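Local coordinates for F-actin-capping protein subunit alpha (Dictyostelium discoideum, PDB 4AKR), which caps the barbed, fast-growing ends of actin filaments independently of calcium, as a heterodimer with the beta subunit, and blocks subunit exchange there without severing the filament, at residues S179-N185 with K208-S214; I146-I152 with S169-F175. Residues are numbered along the deposited sequence.

Contact 1. Residues S179-N185 with K208-S214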
loop_
_atom_site.group_PDB
_atom_site.type_symbol
_atom_site.label_atom_id
_atom_site.label_comp_id
_atom_site.label_asym_id
_atom_site.label_seq_id
_atom_site.Cartn_x
_atom_site.Cartn_y
_atom_site.Cartn_z
ATOM N N SER A 179 32.935 -30.187 -0.080
ATOM C CA SER A 179 32.814 -30.460 -1.508
ATOM C C SER A 179 31.391 -30.181 -1.979
ATOM O O SER A 179 30.498 -29.909 -1.169
ATOM C CB SER A 179 33.147 -31.925 -1.784
ATOM O OG SER A 179 32.254 -32.763 -1.068
ATOM N N GLY A 180 31.184 -30.273 -3.288
ATOM C CA GLY A 180 29.868 -30.023 -3.841
ATOM C C GLY A 180 29.629 -28.534 -3.956
ATOM O O GLY A 180 30.572 -27.744 -3.888
ATOM N N ASN A 181 28.369 -28.147 -4.118
ATOM C CA ASN A 181 28.014 -26.737 -4.259
ATOM C C ASN A 181 27.140 -26.307 -3.115
ATOM O O ASN A 181 26.567 -27.137 -2.407
ATOM C CB ASN A 181 27.198 -26.499 -5.524
ATOM C CG ASN A 181 27.979 -26.733 -6.784
ATOM O OD1 ASN A 181 27.392 -26.967 -7.842
ATOM N ND2 ASN A 181 29.303 -26.653 -6.696
ATOM N N VAL A 182 27.028 -24.995 -2.966
ATOM C CA VAL A 182 26.170 -24.403 -1.959
ATOM C C VAL A 182 24.954 -23.904 -2.723
ATOM O O VAL A 182 25.089 -23.174 -3.702
ATOM C CB VAL A 182 26.827 -23.187 -1.280
ATOM C CG1 VAL A 182 25.805 -22.485 -0.374
ATOM C CG2 VAL A 182 28.040 -23.637 -0.480
ATOM N N THR A 183 23.772 -24.315 -2.295
ATOM C CA THR A 183 22.561 -23.858 -2.939
ATOM C C THR A 183 21.948 -22.812 -2.019
ATOM O O THR A 183 21.575 -23.115 -0.890
ATOM C CB THR A 183 21.564 -24.999 -3.153
ATOM O OG1 THR A 183 22.124 -25.947 -4.071
ATOM C CG2 THR A 183 20.240 -24.459 -3.722
ATOM N N SER A 184 21.869 -21.579 -2.508
ATOM C CA SER A 184 21.315 -20.473 -1.735
ATOM C C SER A 184 19.967 -20.009 -2.289
ATOM O O SER A 184 19.869 -19.579 -3.445
ATOM C CB SER A 184 22.300 -19.298 -1.736
ATOM O OG SER A 184 23.575 -19.708 -1.272
ATOM N N ASN A 185 18.937 -20.109 -1.458
ATOM C CA ASN A 185 17.591 -19.695 -1.829
ATOM C C ASN A 185 17.306 -18.403 -1.110
ATOM O O ASN A 185 17.314 -18.353 0.126
ATOM C CB ASN A 185 16.553 -20.740 -1.408
ATOM C CG ASN A 185 16.617 -21.998 -2.258
ATOM O OD1 ASN A 185 16.501 -23.111 -1.747
ATOM N ND2 ASN A 185 16.802 -21.823 -3.566
ATOM N N LYS A 208 14.870 -15.987 -5.341
ATOM C CA LYS A 208 15.986 -16.307 -6.225
ATOM C C LYS A 208 16.792 -17.462 -5.665
ATOM O O LYS A 208 16.747 -17.743 -4.470
ATOM C CB LYS A 208 16.915 -15.100 -6.365
ATOM C CG LYS A 208 16.271 -13.857 -6.948
ATOM C CD LYS A 208 16.072 -13.990 -8.443
ATOM C CE LYS A 208 15.504 -12.705 -9.031
ATOM N NZ LYS A 208 15.381 -12.786 -10.517
ATOM N N GLN A 209 17.533 -18.129 -6.537
ATOM C CA GLN A 209 18.386 -19.231 -6.122
ATOM C C GLN A 209 19.716 -19.121 -6.850
ATOM O O GLN A 209 19.748 -18.952 -8.067
ATOM C CB GLN A 209 17.751 -20.596 -6.436
ATOM C CG GLN A 209 18.703 -21.776 -6.165
ATOM C CD GLN A 209 18.097 -23.136 -6.465
ATOM O OE1 GLN A 209 17.254 -23.642 -5.724
ATOM N NE2 GLN A 209 18.528 -23.734 -7.561
ATOM N N THR A 210 20.809 -19.202 -6.098
ATOM C CA THR A 210 22.134 -19.132 -6.693
ATOM C C THR A 210 22.909 -20.375 -6.292
ATOM O O THR A 210 22.475 -21.145 -5.429
ATOM C CB THR A 210 22.922 -17.893 -6.213
ATOM O OG1 THR A 210 23.149 -17.986 -4.805
ATOM C CG2 THR A 210 22.154 -16.622 -6.510
ATOM N N THR A 211 24.057 -20.566 -6.926
ATOM C CA THR A 211 24.896 -21.714 -6.636
ATOM C C THR A 211 26.367 -21.315 -6.625
ATOM O O THR A 211 26.796 -20.460 -7.409
ATOM C CB THR A 211 24.677 -22.826 -7.683
ATOM O OG1 THR A 211 23.305 -23.237 -7.657
ATOM C CG2 THR A 211 25.554 -24.027 -7.378
ATOM N N SER A 212 27.135 -21.932 -5.733
ATOM C CA SER A 212 28.560 -21.651 -5.628
ATOM C C SER A 212 29.302 -22.824 -4.970
ATOM O O SER A 212 28.690 -23.685 -4.331
ATOM C CB SER A 212 28.775 -20.342 -4.857
ATOM O OG SER A 212 27.957 -20.290 -3.708
ATOM N N PRO A 213 30.635 -22.871 -5.125
ATOM C CA PRO A 213 31.495 -23.925 -4.574
ATOM C C PRO A 213 31.510 -24.100 -3.054
ATOM O O PRO A 213 31.557 -23.129 -2.301
ATOM C CB PRO A 213 32.884 -23.551 -5.096
ATOM C CG PRO A 213 32.605 -22.747 -6.320
ATOM C CD PRO A 213 31.434 -21.908 -5.899
ATOM N N SER A 214 31.490 -25.353 -2.618
ATOM C CA SER A 214 31.548 -25.683 -1.201
ATOM C C SER A 214 32.910 -26.319 -0.934
ATOM O O SER A 214 33.111 -27.499 -1.233
ATOM C CB SER A 214 30.449 -26.672 -0.830
ATOM O OG SER A 214 30.623 -27.142 0.497
HETATM O O HOH W 1 25.191 -20.333 -3.485
#
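Gly180 opens the pairing. Its phi of 80° favours glycine, and its O accepts a hydrogen bond from Ser214 N at 2.9 Å. Ser214 turns its CB toward 179-185, while its OG bonds to the carbonyl of Lys176. Asn181 faces Pro213 in a non-hydrogen-bonded pair, and its OD1 lies 3.5 Å from Thr211 CG2. Val182 pairs with Ser212 through two backbone bonds: Val182 N to Ser212 O is short at 2.5 Å, and Ser212 N to Val182 O is 3.1 Å. Val182 CG2 also packs on Ser214 CB at 3.9 Å. The two segments form the open end of the beta hairpin 181-194/198-213, the last two strands of this subunit's antiparallel meander. Helix 217-248 covers the face that carries Val182, Ser184, Thr210 and Ser212. Thr183 sits on the other face, opposite Thr211, with its CG2 3.7 Å from Gln209 OE1. Ser184 and Thr210 form the next hydrogen-bonded pair, again with two backbone bonds: Ser184 N to Thr210 O is 3.0 Å and Thr210 N to Ser184 O is 2.8 Å. A water on the helix-covered face donates to Val182 O (2.9 Å) and Ser212 OG (2.8 Å). It also bonds Ser184 OG at 2.8 Å and, weakly, Thr210 OG1 at 3.4 Å. At Asn185 the side chains join across a non-hydrogen-bonded pair, Asn185 ND2 donating to Gln209 OE1 at 2.9 Å.

Contact 2. Residues I146-I152 with S169-F175; sequences IKITVCI and SVWTCTF
Build two regular antiparallel beta strands, 146-152 and 169-175, with axes 4.6 Å apart at closest approach and N-to-C directions 164° apart. Phi is about -104 to -133° and psi 107 to 140°, with Phe175 more extended at -168/157°. The register sets Ile146 against Phe175 and Ile152 against Ser169, without a bulge. Four hydrogen-bonded pairs have two backbone bonds each. Ile146 N-Phe175 O is 2.9 Å and Phe175 N-Ile146 O 3.0 Å. Ile148 N-Cys173 O is 2.7 Å and Cys173 N-Ile148 O 2.8 Å. Val150 N-Trp171 O is 2.7 Å and Trp171 N-Val150 O 2.8 Å. Ile152 N-Ser169 O is 2.8 Å and Ser169 N-Ile152 O 2.9 Å. Backbone N and O of the non-hydrogen-bonded residues point outward: Lys147, Thr149 and Cys151 bond strand 134-142, and Val170, Thr172 and Thr174 bond strand 181-194. This is the regular ladder of a beta hairpin inside a meander sheet. In Phe175, chi1 p (58°) and chi2 -83° bring the ring back to the side chains of Ile146 and Ile148: Ile146 CB lies over one face, and Ile148 CG1 is at the edge, 3.7 Å from Phe175 CE1. Ile146, Ile148, Val150 and Ile152 pack on helix 112-129. On the opposite face Lys147 CD meets Thr172 CG2 at 3.6 Å. Trp171 (chi1 m) leads its indole away, and its NE1 bonds Glu232 of helix 217-248. Ser169 OG bonds Trp167 and Glu232. The polar ends of Ser169 and Trp171 thus find their partners outside the two segments, while the backbone ladder and apolar packing join the strands.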
loop_
_atom_site.group_PDB
_atom_site.type_symbol
_atom_site.label_atom_id
_atom_site.label_comp_id
_atom_site.label_asym_id
_atom_site.label_seq_id
_atom_site.Cartn_x
_atom_site.Cartn_y
_atom_site.Cartn_z
ATOM N N ILE A 146 24.925 -28.988 6.070
ATOM C CA ILE A 146 24.747 -27.775 6.868
ATOM C C ILE A 146 23.870 -26.698 6.237
ATOM O O ILE A 146 23.999 -26.384 5.051
ATOM C CB ILE A 146 26.104 -27.106 7.183
ATOM C CG1 ILE A 146 26.951 -28.034 8.052
ATOM C CG2 ILE A 146 25.877 -25.762 7.879
ATOM C CD1 ILE A 146 28.393 -27.600 8.178
ATOM N N LYS A 147 22.988 -26.122 7.046
ATOM C CA LYS A 147 22.139 -25.044 6.573
ATOM C C LYS A 147 22.512 -23.750 7.302
ATOM O O LYS A 147 22.426 -23.666 8.526
ATOM C CB LYS A 147 20.658 -25.351 6.809
ATOM C CG LYS A 147 19.758 -24.176 6.422
ATOM C CD LYS A 147 18.265 -24.464 6.585
ATOM C CE LYS A 147 17.863 -24.578 8.043
ATOM N NZ LYS A 147 16.384 -24.653 8.200
ATOM N N ILE A 148 22.946 -22.747 6.545
ATOM C CA ILE A 148 23.297 -21.457 7.129
ATOM C C ILE A 148 22.257 -20.456 6.671
ATOM O O ILE A 148 22.095 -20.245 5.476
ATOM C CB ILE A 148 24.688 -20.973 6.662
ATOM C CG1 ILE A 148 25.755 -21.985 7.088
ATOM C CG2 ILE A 148 24.986 -19.589 7.242
ATOM C CD1 ILE A 148 25.764 -22.274 8.576
ATOM N N THR A 149 21.541 -19.858 7.618
ATOM C CA THR A 149 20.508 -18.884 7.297
ATOM C C THR A 149 20.959 -17.449 7.566
ATOM O O THR A 149 21.317 -17.099 8.693
ATOM C CB THR A 149 19.227 -19.159 8.106
ATOM O OG1 THR A 149 18.841 -20.528 7.936
ATOM C CG2 THR A 149 18.094 -18.264 7.627
ATOM N N VAL A 150 20.931 -16.623 6.523
ATOM C CA VAL A 150 21.331 -15.226 6.614
ATOM C C VAL A 150 20.122 -14.291 6.532
ATOM O O VAL A 150 19.376 -14.302 5.548
ATOM C CB VAL A 150 22.294 -14.844 5.480
ATOM C CG1 VAL A 150 22.817 -13.446 5.696
ATOM C CG2 VAL A 150 23.431 -15.835 5.406
ATOM N N CYS A 151 19.944 -13.480 7.567
ATOM C CA CYS A 151 18.844 -12.532 7.627
ATOM C C CYS A 151 19.390 -11.109 7.641
ATOM O O CYS A 151 20.344 -10.812 8.354
ATOM C CB CYS A 151 18.020 -12.746 8.898
ATOM S SG CYS A 151 17.316 -14.394 9.124
ATOM N N ILE A 152 18.789 -10.239 6.843
ATOM C CA ILE A 152 19.184 -8.834 6.797
ATOM C C ILE A 152 17.894 -8.029 6.872
ATOM O O ILE A 152 16.923 -8.347 6.182
ATOM C CB ILE A 152 19.927 -8.475 5.488
ATOM C CG1 ILE A 152 21.162 -9.376 5.334
ATOM C CG2 ILE A 152 20.323 -6.999 5.509
ATOM C CD1 ILE A 152 22.127 -8.955 4.248
ATOM N N SER A 169 15.801 -9.320 3.639
ATOM C CA SER A 169 16.450 -10.349 2.834
ATOM C C SER A 169 16.699 -11.557 3.725
ATOM O O SER A 169 17.227 -11.422 4.830
ATOM C CB SER A 169 17.797 -9.868 2.277
ATOM O OG SER A 169 17.641 -8.930 1.235
ATOM N N VAL A 170 16.290 -12.732 3.259
ATOM C CA VAL A 170 16.515 -13.967 4.002
ATOM C C VAL A 170 17.067 -14.981 3.013
ATOM O O VAL A 170 16.344 -15.462 2.126
ATOM C CB VAL A 170 15.213 -14.521 4.634
ATOM C CG1 VAL A 170 15.475 -15.888 5.244
ATOM C CG2 VAL A 170 14.703 -13.563 5.715
ATOM N N TRP A 171 18.362 -15.265 3.141
ATOM C CA TRP A 171 19.044 -16.222 2.271
ATOM C C TRP A 171 19.381 -17.474 3.048
ATOM O O TRP A 171 20.052 -17.422 4.083
ATOM C CB TRP A 171 20.340 -15.639 1.701
ATOM C CG TRP A 171 20.134 -14.629 0.618
ATOM C CD1 TRP A 171 19.938 -13.288 0.772
ATOM C CD2 TRP A 171 20.031 -14.893 -0.786
ATOM N NE1 TRP A 171 19.715 -12.699 -0.450
ATOM C CE2 TRP A 171 19.765 -13.663 -1.423
ATOM C CE3 TRP A 171 20.131 -16.055 -1.567
ATOM C CZ2 TRP A 171 19.598 -13.554 -2.804
ATOM C CZ3 TRP A 171 19.965 -15.951 -2.941
ATOM C CH2 TRP A 171 19.701 -14.705 -3.547
ATOM N N THR A 172 18.924 -18.604 2.534
ATOM C CA THR A 172 19.168 -19.886 3.170
ATOM C C THR A 172 20.162 -20.653 2.328
ATOM O O THR A 172 19.868 -21.001 1.189
ATOM C CB THR A 172 17.870 -20.667 3.276
ATOM O OG1 THR A 172 16.922 -19.885 4.014
ATOM C CG2 THR A 172 18.102 -21.997 3.962
ATOM N N CYS A 173 21.335 -20.917 2.898
ATOM C CA CYS A 173 22.401 -21.609 2.186
ATOM C C CYS A 173 22.652 -23.020 2.705
ATOM O O CYS A 173 23.030 -23.210 3.867
ATOM C CB CYS A 173 23.686 -20.792 2.286
ATOM S SG CYS A 173 23.415 -19.019 2.068
ATOM N N THR A 174 22.465 -24.003 1.825
ATOM C CA THR A 174 22.646 -25.406 2.182
ATOM C C THR A 174 23.812 -26.039 1.426
ATOM O O THR A 174 24.017 -25.777 0.237
ATOM C CB THR A 174 21.360 -26.206 1.905
ATOM O OG1 THR A 174 20.268 -25.623 2.628
ATOM C CG2 THR A 174 21.525 -27.638 2.364
ATOM N N PHE A 175 24.576 -26.879 2.115
ATOM C CA PHE A 175 25.734 -27.509 1.488
ATOM C C PHE A 175 26.355 -28.661 2.269
ATOM O O PHE A 175 26.195 -28.774 3.482
ATOM C CB PHE A 175 26.807 -26.450 1.245
ATOM C CG PHE A 175 27.253 -25.742 2.500
ATOM C CD1 PHE A 175 26.523 -24.665 3.004
ATOM C CD2 PHE A 175 28.393 -26.157 3.185
ATOM C CE1 PHE A 175 26.926 -24.007 4.176
ATOM C CE2 PHE A 175 28.809 -25.504 4.360
ATOM C CZ PHE A 175 28.072 -24.428 4.853
#

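How the contacts relate
Contacts 1 and 2 are successive hairpins of one antiparallel sheet, with centres 11 Å apart. Contact 2 closes before contact 1 opens, and strands 163-175 and 181-194 are the neighbours that join them. Two probable backbone hydrogen bonds cross this seam: Thr183 N to Thr174 O and Thr172 N to Asn185 O, each 2.9 Å. On one shared face Val182 CG2 packs on Phe175 CB at 3.5 Å, and Ser184 OG lies 3.4 Å from Cys173 SG. Two helices divide that face: 112-129 lies under 146-152, and 217-248 under contact 1. Contact 2 is more buried. In contact 1, Lys208 reaches the backbone of the beta subunit through a weak hydrogen bond.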